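Long-range contacts in 5-ketofructose reductase (Gluconobacter sp., PDB 7COK), which probably reduces 5-ketofructose to fructose with a nicotinamide cofactor, as a member of a novel class in the shikimate dehydrogenase family: residues V45-V54 with H71-L79; L249-V257 with S270-F281. All coordinates share one frame; numbering follows the deposited sequence.

Contact 1: residues V45-V54 with H71-L79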
ATOM      1  N   VAL A  45      -9.402   3.520  -7.967  1.00 12.49           N
ATOM      2  CA  VAL A  45     -10.633   3.202  -7.253  1.00 12.24           C
ATOM      3  C   VAL A  45     -11.790   3.770  -8.065  1.00 12.29           C
ATOM      4  O   VAL A  45     -11.832   4.967  -8.345  1.00 12.49           O
ATOM      5  CB  VAL A  45     -10.632   3.821  -5.829  1.00 11.85           C
ATOM      6  CG1 VAL A  45     -11.965   3.617  -5.150  1.00 11.66           C
ATOM      7  CG2 VAL A  45      -9.528   3.230  -4.960  1.00 11.80           C
ATOM      8  N   LYS A  46     -12.726   2.903  -8.448  1.00 12.92           N
ATOM      9  CA  LYS A  46     -13.891   3.338  -9.219  1.00 13.97           C
ATOM     10  C   LYS A  46     -14.930   3.997  -8.289  1.00 13.79           C
ATOM     11  O   LYS A  46     -14.903   3.823  -7.060  1.00 13.40           O
ATOM     12  CB  LYS A  46     -14.485   2.159 -10.012  1.00 14.83           C
ATOM     13  CG  LYS A  46     -13.490   1.424 -10.927  1.00 15.67           C
ATOM     14  CD  LYS A  46     -12.683   2.377 -11.812  1.00 16.27           C
ATOM     15  CE  LYS A  46     -11.699   1.661 -12.735  1.00 17.40           C
ATOM     16  NZ  LYS A  46     -10.558   0.940 -12.077  1.00 17.34           N
ATOM     17  N   ALA A  47     -15.865   4.763  -8.858  1.00 13.67           N
ATOM     18  CA  ALA A  47     -16.887   5.431  -8.015  1.00 14.35           C
ATOM     19  C   ALA A  47     -17.640   4.437  -7.135  1.00 13.90           C
ATOM     20  O   ALA A  47     -17.899   4.725  -5.964  1.00 13.63           O
ATOM     21  CB  ALA A  47     -17.858   6.260  -8.829  1.00 14.92           C
ATOM     22  N   SER A  48     -17.961   3.258  -7.683  1.00 14.13           N
ATOM     23  CA  SER A  48     -18.670   2.244  -6.904  1.00 14.39           C
ATOM     24  C   SER A  48     -17.807   1.587  -5.820  1.00 14.17           C
ATOM     25  O   SER A  48     -18.323   0.833  -4.994  1.00 16.39           O
ATOM     26  CB  SER A  48     -19.279   1.168  -7.805  1.00 15.44           C
ATOM     27  OG  SER A  48     -18.269   0.506  -8.536  1.00 17.44           O
ATOM     28  N   GLY A  49     -16.489   1.825  -5.855  1.00 12.76           N
ATOM     29  CA  GLY A  49     -15.572   1.273  -4.871  1.00 12.85           C
ATOM     30  C   GLY A  49     -15.148   2.235  -3.785  1.00 11.75           C
ATOM     31  O   GLY A  49     -14.468   1.836  -2.849  1.00 11.51           O
ATOM     32  N   LEU A  50     -15.539   3.501  -3.897  1.00 10.80           N
ATOM     33  CA  LEU A  50     -15.008   4.500  -2.955  1.00 11.01           C
ATOM     34  C   LEU A  50     -15.330   4.234  -1.498  1.00 11.27           C
ATOM     35  O   LEU A  50     -14.434   4.333  -0.668  1.00 11.68           O
ATOM     36  CB  LEU A  50     -15.417   5.925  -3.337  1.00 11.07           C
ATOM     37  CG  LEU A  50     -14.920   7.071  -2.446  1.00 11.88           C
ATOM     38  CD1 LEU A  50     -13.405   7.208  -2.523  1.00 11.86           C
ATOM     39  CD2 LEU A  50     -15.571   8.392  -2.835  1.00 12.66           C
ATOM     40  N   ALA A  51     -16.584   3.902  -1.185  1.00 12.01           N
ATOM     41  CA  ALA A  51     -16.982   3.614   0.185  1.00 11.76           C
ATOM     42  C   ALA A  51     -16.136   2.495   0.805  1.00 11.49           C
ATOM     43  O   ALA A  51     -15.589   2.664   1.884  1.00 11.17           O
ATOM     44  CB  ALA A  51     -18.473   3.287   0.259  1.00 12.94           C
ATOM     45  N   ASP A  52     -15.950   1.411   0.067  1.00 11.36           N
ATOM     46  CA  ASP A  52     -15.164   0.274   0.547  1.00 11.86           C
ATOM     47  C   ASP A  52     -13.674   0.592   0.613  1.00 11.25           C
ATOM     48  O   ASP A  52     -12.967   0.051   1.474  1.00 11.10           O
ATOM     49  CB  ASP A  52     -15.408  -0.961  -0.323  1.00 13.23           C
ATOM     50  CG  ASP A  52     -16.749  -1.627  -0.046  1.00 13.95           C
ATOM     51  OD1 ASP A  52     -17.469  -1.243   0.887  1.00 15.23           O
ATOM     52  OD2 ASP A  52     -17.066  -2.572  -0.784  1.00 17.76           O
ATOM     53  N   ALA A  53     -13.182   1.442  -0.287  1.00 11.15           N
ATOM     54  CA  ALA A  53     -11.782   1.830  -0.221  1.00 11.46           C
ATOM     55  C   ALA A  53     -11.499   2.649   1.018  1.00 11.29           C
ATOM     56  O   ALA A  53     -10.457   2.460   1.661  1.00 11.44           O
ATOM     57  CB  ALA A  53     -11.349   2.592  -1.474  1.00 11.62           C
ATOM     58  N   VAL A  54     -12.388   3.591   1.338  1.00 11.24           N
ATOM     59  CA  VAL A  54     -12.244   4.401   2.531  1.00 12.02           C
ATOM     60  C   VAL A  54     -12.270   3.551   3.806  1.00 12.13           C
ATOM     61  O   VAL A  54     -11.346   3.641   4.631  1.00 12.50           O
ATOM     62  CB  VAL A  54     -13.311   5.518   2.528  1.00 11.92           C
ATOM     63  CG1 VAL A  54     -13.425   6.207   3.862  1.00 13.15           C
ATOM     64  CG2 VAL A  54     -12.976   6.537   1.455  1.00 12.27           C
ATOM     65  N   HIS A  71     -13.447  11.563  -7.075  1.00 13.40           N
ATOM     66  CA  HIS A  71     -13.906  11.334  -5.689  1.00 12.82           C
ATOM     67  C   HIS A  71     -14.011  12.526  -4.722  1.00 11.96           C
ATOM     68  O   HIS A  71     -14.539  12.364  -3.630  1.00 13.17           O
ATOM     69  CB  HIS A  71     -13.061  10.247  -5.021  1.00 12.48           C
ATOM     70  CG  HIS A  71     -12.937   9.016  -5.849  1.00 12.76           C
ATOM     71  ND1 HIS A  71     -14.026   8.422  -6.448  1.00 13.48           N
ATOM     72  CD2 HIS A  71     -11.865   8.240  -6.149  1.00 12.67           C
ATOM     73  CE1 HIS A  71     -13.624   7.344  -7.098  1.00 14.43           C
ATOM     74  NE2 HIS A  71     -12.317   7.227  -6.957  1.00 13.75           N
ATOM     75  N   LYS A  72     -13.591  13.723  -5.127  1.00 11.68           N
ATOM     76  CA  LYS A  72     -13.462  14.840  -4.169  1.00 12.36           C
ATOM     77  C   LYS A  72     -14.749  15.315  -3.512  1.00 12.88           C
ATOM     78  O   LYS A  72     -14.719  15.765  -2.382  1.00 13.32           O
ATOM     79  CB  LYS A  72     -12.745  16.050  -4.791  1.00 13.13           C
ATOM     80  CG  LYS A  72     -11.305  15.777  -5.188  1.00 13.67           C
ATOM     81  CD  LYS A  72     -10.646  17.045  -5.715  1.00 14.02           C
ATOM     82  CE  LYS A  72      -9.207  16.806  -6.140  1.00 15.13           C
ATOM     83  NZ  LYS A  72      -8.684  18.058  -6.747  1.00 16.40           N
ATOM     84  N   VAL A  73     -15.866  15.227  -4.233  1.00 13.82           N
ATOM     85  CA  VAL A  73     -17.178  15.593  -3.682  1.00 14.17           C
ATOM     86  C   VAL A  73     -17.811  14.371  -2.990  1.00 14.20           C
ATOM     87  O   VAL A  73     -18.310  14.455  -1.862  1.00 14.91           O
ATOM     88  CB  VAL A  73     -18.097  16.262  -4.748  1.00 14.99           C
ATOM     89  CG1 VAL A  73     -19.468  16.573  -4.165  1.00 14.81           C
ATOM     90  CG2 VAL A  73     -17.448  17.548  -5.235  1.00 14.62           C
ATOM     91  N   ALA A  74     -17.756  13.231  -3.663  1.00 14.32           N
ATOM     92  CA  ALA A  74     -18.394  12.018  -3.172  1.00 14.40           C
ATOM     93  C   ALA A  74     -17.828  11.572  -1.820  1.00 14.19           C
ATOM     94  O   ALA A  74     -18.551  11.068  -0.966  1.00 15.18           O
ATOM     95  CB  ALA A  74     -18.225  10.915  -4.203  1.00 14.88           C
ATOM     96  N   VAL A  75     -16.535  11.800  -1.593  1.00 14.08           N
ATOM     97  CA  VAL A  75     -15.912  11.352  -0.353  1.00 14.05           C
ATOM     98  C   VAL A  75     -16.516  12.015   0.890  1.00 14.48           C
ATOM     99  O   VAL A  75     -16.437  11.441   1.965  1.00 13.69           O
ATOM    100  CB  VAL A  75     -14.358  11.475  -0.402  1.00 12.91           C
ATOM    101  CG1 VAL A  75     -13.912  12.921  -0.175  1.00 13.22           C
ATOM    102  CG2 VAL A  75     -13.701  10.521   0.584  1.00 13.59           C
ATOM    103  N   LEU A  76     -17.138  13.191   0.736  1.00 14.84           N
ATOM    104  CA  LEU A  76     -17.695  13.857   1.919  1.00 15.94           C
ATOM    105  C   LEU A  76     -18.687  12.972   2.671  1.00 16.80           C
ATOM    106  O   LEU A  76     -18.761  13.045   3.904  1.00 17.41           O
ATOM    107  CB  LEU A  76     -18.317  15.215   1.584  1.00 17.61           C
ATOM    108  CG  LEU A  76     -17.350  16.396   1.585  1.00 19.78           C
ATOM    109  CD1 LEU A  76     -16.554  16.467   0.293  1.00 21.67           C
ATOM    110  CD2 LEU A  76     -18.168  17.669   1.802  1.00 20.49           C
ATOM    111  N   ASP A  77     -19.398  12.124   1.928  1.00 17.64           N
ATOM    112  CA  ASP A  77     -20.356  11.141   2.490  1.00 18.94           C
ATOM    113  C   ASP A  77     -19.737  10.104   3.430  1.00 17.77           C
ATOM    114  O   ASP A  77     -20.438   9.450   4.221  1.00 18.43           O
ATOM    115  CB  ASP A  77     -21.052  10.365   1.357  1.00 21.95           C
ATOM    116  CG  ASP A  77     -21.990  11.214   0.542  1.00 25.57           C
ATOM    117  OD1 ASP A  77     -22.667  12.107   1.108  1.00 30.15           O
ATOM    118  OD2 ASP A  77     -22.056  10.966  -0.681  1.00 28.15           O
ATOM    119  N   HIS A  78     -18.423   9.923   3.346  1.00 16.46           N
ATOM    120  CA  HIS A  78     -17.777   8.848   4.090  1.00 16.58           C
ATOM    121  C   HIS A  78     -16.883   9.304   5.241  1.00 16.69           C
ATOM    122  O   HIS A  78     -16.200   8.480   5.868  1.00 19.08           O
ATOM    123  CB  HIS A  78     -16.981   7.983   3.122  1.00 16.20           C
ATOM    124  CG  HIS A  78     -17.745   7.594   1.903  1.00 17.29           C
ATOM    125  ND1 HIS A  78     -18.886   6.820   1.952  1.00 18.42           N
ATOM    126  CD2 HIS A  78     -17.553   7.902   0.599  1.00 17.96           C
ATOM    127  CE1 HIS A  78     -19.349   6.653   0.725  1.00 18.71           C
ATOM    128  NE2 HIS A  78     -18.563   7.304  -0.112  1.00 18.48           N
ATOM    129  N   LEU A  79     -16.931  10.594   5.550  1.00 16.02           N
ATOM    130  CA  LEU A  79     -16.049  11.193   6.555  1.00 16.25           C
ATOM    131  C   LEU A  79     -16.746  11.447   7.872  1.00 16.51           C
ATOM    132  O   LEU A  79     -17.982  11.516   7.920  1.00 18.20           O
ATOM    133  CB  LEU A  79     -15.455  12.510   6.029  1.00 18.28           C
ATOM    134  CG  LEU A  79     -14.740  12.394   4.680  1.00 18.41           C
ATOM    135  CD1 LEU A  79     -14.337  13.761   4.175  1.00 18.80           C
ATOM    136  CD2 LEU A  79     -13.536  11.454   4.711  1.00 19.51           C
TER
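Leu50 sends its two methyls into the bend of segment 71-79, and most of the tight packing gathers round them. Leu50 CD1 lies over one face of the His71 ring, 4.1 Å from its centroid, while Leu50 CD2 settles against Ala74 CB at 3.9 Å and also meets CB of Val75. A chi1 of -179° carries CG away from the backbone N and puts both methyls against segment 71-79. On the same ring, His71 NE2 donates to Val45 O at 2.7 Å; the oxygen lies in the ring plane, but the N-H...O angle is only 143°, and NE2 stands above the carbonyl plane of Val45. Bond and methyl together fix how the imidazole is turned. All this belongs to the substrate-binding domain of the shikimate dehydrogenase family, where helix 50-59 and the loop after strand 64-67, with its 3-10 turn at 75-78, meet beside the mixed sheet; Phe14 of strand 9-15 touches Val45, Val54 and His71. Deeper along the helix, Val54 CG2 meets Val75 CG2 at 4.1 Å. The solvent side is at His78, partly exposed yet still in contact: Ala51 CA sits over one ring face, 4.0 Å from the centroid, and Ala51 CB approaches His78 CE1 to 3.5 Å.

Contact 2: residues L249-V257 with S270-F281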
ATOM      1  N   LEU A 249       4.514  24.141 -10.071  1.00 12.03           N
ATOM      2  CA  LEU A 249       5.231  22.947  -9.578  1.00 12.03           C
ATOM      3  C   LEU A 249       5.530  23.152  -8.096  1.00 12.60           C
ATOM      4  O   LEU A 249       5.254  22.261  -7.289  1.00 12.80           O
ATOM      5  CB  LEU A 249       6.475  22.684 -10.445  1.00 12.98           C
ATOM      6  CG  LEU A 249       7.312  21.422 -10.234  1.00 14.07           C
ATOM      7  CD1 LEU A 249       8.145  21.166 -11.481  1.00 15.25           C
ATOM      8  CD2 LEU A 249       8.242  21.534  -9.048  1.00 15.34           C
ATOM      9  N   GLY A 250       6.021  24.339  -7.730  1.00 12.02           N
ATOM     10  CA  GLY A 250       6.209  24.672  -6.319  1.00 11.72           C
ATOM     11  C   GLY A 250       4.921  24.512  -5.514  1.00 11.67           C
ATOM     12  O   GLY A 250       4.928  24.126  -4.344  1.00 11.41           O
ATOM     13  N   MET A 251       3.796  24.849  -6.137  1.00 12.07           N
ATOM     14  CA  MET A 251       2.507  24.764  -5.439  1.00 12.67           C
ATOM     15  C   MET A 251       2.114  23.313  -5.176  1.00 13.02           C
ATOM     16  O   MET A 251       1.632  22.970  -4.086  1.00 12.47           O
ATOM     17  CB  MET A 251       1.416  25.461  -6.248  1.00 12.53           C
ATOM     18  CG  MET A 251       1.599  26.942  -6.418  1.00 13.16           C
ATOM     19  SD  MET A 251       0.188  27.593  -7.335  1.00 14.52           S
ATOM     20  CE  MET A 251       0.914  29.084  -8.023  1.00 14.38           C
ATOM     21  N   LEU A 252       2.321  22.456  -6.171  1.00 12.65           N
ATOM     22  CA  LEU A 252       2.117  21.028  -5.988  1.00 12.90           C
ATOM     23  C   LEU A 252       3.012  20.468  -4.882  1.00 12.27           C
ATOM     24  O   LEU A 252       2.554  19.689  -4.045  1.00 12.04           O
ATOM     25  CB  LEU A 252       2.390  20.301  -7.300  1.00 14.53           C
ATOM     26  CG  LEU A 252       1.271  19.949  -8.265  1.00 17.38           C
ATOM     27  CD1 LEU A 252       1.876  19.039  -9.319  1.00 18.32           C
ATOM     28  CD2 LEU A 252       0.088  19.278  -7.579  1.00 18.57           C
ATOM     29  N   VAL A 253       4.280  20.871  -4.864  1.00 11.70           N
ATOM     30  CA  VAL A 253       5.178  20.448  -3.801  1.00 11.85           C
ATOM     31  C   VAL A 253       4.641  20.880  -2.441  1.00 12.07           C
ATOM     32  O   VAL A 253       4.561  20.066  -1.511  1.00 12.07           O
ATOM     33  CB  VAL A 253       6.607  20.950  -4.067  1.00 11.73           C
ATOM     34  CG1 VAL A 253       7.512  20.712  -2.862  1.00 11.93           C
ATOM     35  CG2 VAL A 253       7.173  20.245  -5.289  1.00 11.83           C
ATOM     36  N   ASN A 254       4.235  22.141  -2.341  1.00 12.13           N
ATOM     37  CA  ASN A 254       3.664  22.643  -1.085  1.00 12.40           C
ATOM     38  C   ASN A 254       2.439  21.882  -0.634  1.00 12.53           C
ATOM     39  O   ASN A 254       2.248  21.667   0.557  1.00 13.11           O
ATOM     40  CB  ASN A 254       3.373  24.143  -1.153  1.00 13.80           C
ATOM     41  CG  ASN A 254       4.636  24.975  -1.104  1.00 15.44           C
ATOM     42  OD1 ASN A 254       5.626  24.574  -0.474  1.00 17.40           O
ATOM     43  ND2 ASN A 254       4.616  26.144  -1.742  1.00 16.58           N
ATOM     44  N   GLN A 255       1.601  21.494  -1.587  1.00 12.52           N
ATOM     45  CA  GLN A 255       0.394  20.739  -1.278  1.00 13.36           C
ATOM     46  C   GLN A 255       0.753  19.370  -0.680  1.00 13.08           C
ATOM     47  O   GLN A 255       0.140  18.911   0.293  1.00 13.78           O
ATOM     48  CB  GLN A 255      -0.397  20.539  -2.552  1.00 14.94           C
ATOM     49  CG  GLN A 255      -1.728  19.877  -2.331  1.00 18.17           C
ATOM     50  CD  GLN A 255      -2.701  20.164  -3.457  1.00 19.58           C
ATOM     51  OE1 GLN A 255      -3.886  19.935  -3.291  1.00 20.27           O
ATOM     52  NE2 GLN A 255      -2.204  20.684  -4.601  1.00 21.47           N
ATOM     53  N   GLY A 256       1.762  18.730  -1.257  1.00 13.13           N
ATOM     54  CA  GLY A 256       2.268  17.456  -0.709  1.00 12.53           C
ATOM     55  C   GLY A 256       2.866  17.621   0.665  1.00 12.84           C
ATOM     56  O   GLY A 256       2.687  16.749   1.527  1.00 13.77           O
ATOM     57  N   VAL A 257       3.630  18.700   0.859  1.00 12.35           N
ATOM     58  CA  VAL A 257       4.209  18.997   2.178  1.00 12.19           C
ATOM     59  C   VAL A 257       3.112  19.182   3.231  1.00 12.62           C
ATOM     60  O   VAL A 257       3.163  18.570   4.308  1.00 12.39           O
ATOM     61  CB  VAL A 257       5.149  20.214   2.146  1.00 12.26           C
ATOM     62  CG1 VAL A 257       5.560  20.668   3.562  1.00 11.72           C
ATOM     63  CG2 VAL A 257       6.382  19.909   1.312  1.00 12.90           C
ATOM     64  N   SER A 270      11.166  20.083   0.487  1.00 12.49           N
ATOM     65  CA  SER A 270      10.622  20.615  -0.772  1.00 13.19           C
ATOM     66  C   SER A 270      11.564  20.448  -1.958  1.00 12.87           C
ATOM     67  O   SER A 270      11.093  20.152  -3.060  1.00 12.66           O
ATOM     68  CB  SER A 270      10.198  22.088  -0.663  1.00 14.70           C
ATOM     69  OG  SER A 270       9.136  22.259   0.250  1.00 18.90           O
ATOM     70  N   ALA A 271      12.872  20.646  -1.747  1.00 12.48           N
ATOM     71  CA  ALA A 271      13.831  20.565  -2.847  1.00 11.69           C
ATOM     72  C   ALA A 271      13.812  19.208  -3.564  1.00 11.50           C
ATOM     73  O   ALA A 271      13.756  19.151  -4.790  1.00 12.07           O
ATOM     74  CB  ALA A 271      15.251  20.946  -2.391  1.00 11.58           C
ATOM     75  N   VAL A 272      13.821  18.111  -2.807  1.00 12.43           N
ATOM     76  CA  VAL A 272      13.844  16.797  -3.439  1.00 12.72           C
ATOM     77  C   VAL A 272      12.498  16.438  -4.067  1.00 11.93           C
ATOM     78  O   VAL A 272      12.465  15.787  -5.129  1.00 11.96           O
ATOM     79  CB  VAL A 272      14.370  15.683  -2.509  1.00 13.94           C
ATOM     80  CG1 VAL A 272      14.739  14.426  -3.283  1.00 15.40           C
ATOM     81  CG2 VAL A 272      15.624  16.144  -1.827  1.00 17.83           C
ATOM     82  N   MET A 273      11.416  16.938  -3.467  1.00 11.84           N
ATOM     83  CA  MET A 273      10.103  16.721  -4.036  1.00 11.22           C
ATOM     84  C   MET A 273       9.991  17.438  -5.389  1.00 11.08           C
ATOM     85  O   MET A 273       9.549  16.850  -6.387  1.00 10.95           O
ATOM     86  CB  MET A 273       9.033  17.189  -3.062  1.00 11.90           C
ATOM     87  CG  MET A 273       9.002  16.284  -1.842  1.00 13.26           C
ATOM     88  SD  MET A 273       7.949  16.930  -0.544  1.00 15.81           S
ATOM     89  CE  MET A 273       6.341  16.473  -1.194  1.00 15.26           C
ATOM     90  N   ALA A 274      10.457  18.684  -5.424  1.00 10.64           N
ATOM     91  CA  ALA A 274      10.456  19.494  -6.635  1.00 11.61           C
ATOM     92  C   ALA A 274      11.313  18.897  -7.725  1.00 11.41           C
ATOM     93  O   ALA A 274      10.871  18.777  -8.865  1.00 12.16           O
ATOM     94  CB  ALA A 274      10.922  20.895  -6.327  1.00 11.06           C
ATOM     95  N   GLN A 275      12.533  18.493  -7.365  1.00 12.02           N
ATOM     96  CA  GLN A 275      13.429  17.889  -8.348  1.00 12.25           C
ATOM     97  C   GLN A 275      12.849  16.607  -8.930  1.00 11.85           C
ATOM     98  O   GLN A 275      12.972  16.371 -10.134  1.00 11.51           O
ATOM     99  CB  GLN A 275      14.850  17.678  -7.796  1.00 13.04           C
ATOM    100  CG  GLN A 275      15.901  17.336  -8.883  1.00 15.05           C
ATOM    101  CD  GLN A 275      15.933  18.310 -10.073  1.00 17.03           C
ATOM    102  OE1 GLN A 275      15.687  19.502  -9.935  1.00 20.61           O
ATOM    103  NE2 GLN A 275      16.225  17.787 -11.261  1.00 18.78           N
ATOM    104  N   THR A 276      12.141  15.828  -8.099  1.00 12.08           N
ATOM    105  CA  THR A 276      11.455  14.619  -8.566  1.00 12.46           C
ATOM    106  C   THR A 276      10.409  14.935  -9.665  1.00 12.15           C
ATOM    107  O   THR A 276      10.359  14.256 -10.705  1.00 13.68           O
ATOM    108  CB  THR A 276      10.809  13.898  -7.372  1.00 12.97           C
ATOM    109  OG1 THR A 276      11.841  13.518  -6.457  1.00 14.40           O
ATOM    110  CG2 THR A 276      10.033  12.651  -7.790  1.00 13.60           C
ATOM    111  N   LEU A 277       9.589  15.963  -9.436  1.00 12.57           N
ATOM    112  CA  LEU A 277       8.630  16.419 -10.443  1.00 13.53           C
ATOM    113  C   LEU A 277       9.323  16.997 -11.686  1.00 14.22           C
ATOM    114  O   LEU A 277       8.913  16.702 -12.811  1.00 15.12           O
ATOM    115  CB  LEU A 277       7.670  17.445  -9.836  1.00 14.39           C
ATOM    116  CG  LEU A 277       6.618  17.025  -8.813  1.00 14.31           C
ATOM    117  CD1 LEU A 277       5.780  18.260  -8.502  1.00 14.36           C
ATOM    118  CD2 LEU A 277       5.730  15.907  -9.345  1.00 15.08           C
ATOM    119  N   GLU A 278      10.405  17.754 -11.503  1.00 14.74           N
ATOM    120  CA  GLU A 278      11.152  18.288 -12.666  1.00 16.63           C
ATOM    121  C   GLU A 278      11.674  17.151 -13.544  1.00 15.47           C
ATOM    122  O   GLU A 278      11.553  17.212 -14.786  1.00 16.63           O
ATOM    123  CB  GLU A 278      12.328  19.158 -12.234  1.00 16.68           C
ATOM    124  CG  GLU A 278      11.988  20.404 -11.422  1.00 19.71           C
ATOM    125  CD  GLU A 278      11.616  21.638 -12.240  1.00 21.83           C
ATOM    126  OE1 GLU A 278      11.596  21.597 -13.484  1.00 23.64           O
ATOM    127  OE2 GLU A 278      11.334  22.680 -11.612  1.00 24.45           O
ATOM    128  N   ASN A 279      12.207  16.092 -12.915  1.00 15.85           N
ATOM    129  CA  ASN A 279      12.678  14.917 -13.664  1.00 16.73           C
ATOM    130  C   ASN A 279      11.561  14.180 -14.406  1.00 16.45           C
ATOM    131  O   ASN A 279      11.737  13.798 -15.572  1.00 17.69           O
ATOM    132  CB  ASN A 279      13.456  13.933 -12.776  1.00 17.78           C
ATOM    133  CG  ASN A 279      14.780  14.493 -12.261  1.00 19.48           C
ATOM    134  OD1 ASN A 279      15.286  15.488 -12.760  1.00 22.16           O
ATOM    135  ND2 ASN A 279      15.358  13.815 -11.261  1.00 21.50           N
ATOM    136  N   ILE A 280      10.423  13.987 -13.735  1.00 16.70           N
ATOM    137  CA  ILE A 280       9.239  13.352 -14.332  1.00 17.11           C
ATOM    138  C   ILE A 280       8.730  14.141 -15.545  1.00 18.60           C
ATOM    139  O   ILE A 280       8.412  13.549 -16.581  1.00 20.48           O
ATOM    140  CB  ILE A 280       8.136  13.144 -13.274  1.00 17.12           C
ATOM    141  CG1 ILE A 280       8.536  12.026 -12.313  1.00 16.63           C
ATOM    142  CG2 ILE A 280       6.806  12.754 -13.919  1.00 16.65           C
ATOM    143  CD1 ILE A 280       7.814  12.085 -10.988  1.00 16.61           C
ATOM    144  N   PHE A 281       8.663  15.464 -15.410  1.00 18.17           N
ATOM    145  CA  PHE A 281       8.147  16.331 -16.465  1.00 19.30           C
ATOM    146  C   PHE A 281       9.116  16.523 -17.626  1.00 21.37           C
ATOM    147  O   PHE A 281       8.685  16.905 -18.723  1.00 22.93           O
ATOM    148  CB  PHE A 281       7.762  17.709 -15.918  1.00 18.70           C
ATOM    149  CG  PHE A 281       6.645  17.701 -14.912  1.00 19.19           C
ATOM    150  CD1 PHE A 281       5.673  16.693 -14.883  1.00 19.72           C
ATOM    151  CD2 PHE A 281       6.559  18.736 -13.982  1.00 19.90           C
ATOM    152  CE1 PHE A 281       4.654  16.718 -13.941  1.00 19.37           C
ATOM    153  CE2 PHE A 281       5.548  18.764 -13.036  1.00 19.57           C
ATOM    154  CZ  PHE A 281       4.592  17.761 -13.023  1.00 20.52           C
TER
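Val253 and Leu249, one helical turn apart, are knobs that drop into successive holes of helix 270-281. Val253 sits among Ser270, Met273, Ala274 and Leu277. Its branches divide the work: chi1 of 171° turns Val253 CG1 away from the backbone N, to meet Ser270 CB at 3.7 Å and Met273 CB, while Val253 CG2 presses on the backbone at Ala274, 3.6 Å from its CA. Leu249 fills the hole made by Ala274, Leu277, Glu278 and Phe281. Leu249 CD2 lies against Ala274 CB at 3.9 Å, and Leu249 CD1 reaches the edge of the Phe281 ring, 3.8 Å from Phe281 CD2. The same Leu249 CD1 methyl meets the carboxylate of Glu278, 3.5 Å from OE2, where the acid's chain folds back at chi2 (-85°). Leu277 slides past Leu249 in the opposite sense, and its CD1 touches Leu249 CG and, at 4.1 Å, Leu252 CD1. Shortening Leu249 to an alanine is likely to open a gap between Ala274 and Phe281 and leave the Glu278 chain without the methyl it lies against.

At the other end, Val257 CG2 meets Met273 SD at 3.8 Å. The bent Met273 chain brings CE against the backbone at Gly256, where a side chain would be crowded by that methyl.

The short helical segments, both in the C-terminal domain range of the shikimate dehydrogenase family, cross at 129° with axes 9.4 Å apart, and small Ala274, closest in register to Val253, suits this approach. Further out, Met26 of helix 23-34 packs on Met273 and Leu277, while Asp247 accepts from Gly250 N near the start of helix 248-264. No hydrogen bond joins the two segments, so their mutual hold comes from apolar contact and fit of shape.

Overall arrangement
Contact 1 comes first along the chain and contact 2 follows near its end. Their centres lie about 27 Å apart, and although their nearest atoms come within about 6 Å, they do not touch. Contact 1 packs helix 50-59 and the loop after strand 64-67 beside the mixed sheet of the substrate-binding domain. Contact 2 pairs the last two helices, 248-264 and 270-281; helix 270-281 also packs on helix 23-34, so the chain's end returns to its N-terminal part. Contact 1 lies near the second subunit, where Lys46, already paired with Asp44 of its own chain, also forms a salt bridge with Glu61 of that subunit; contact 2 reaches it through Ile280, on its Phe6.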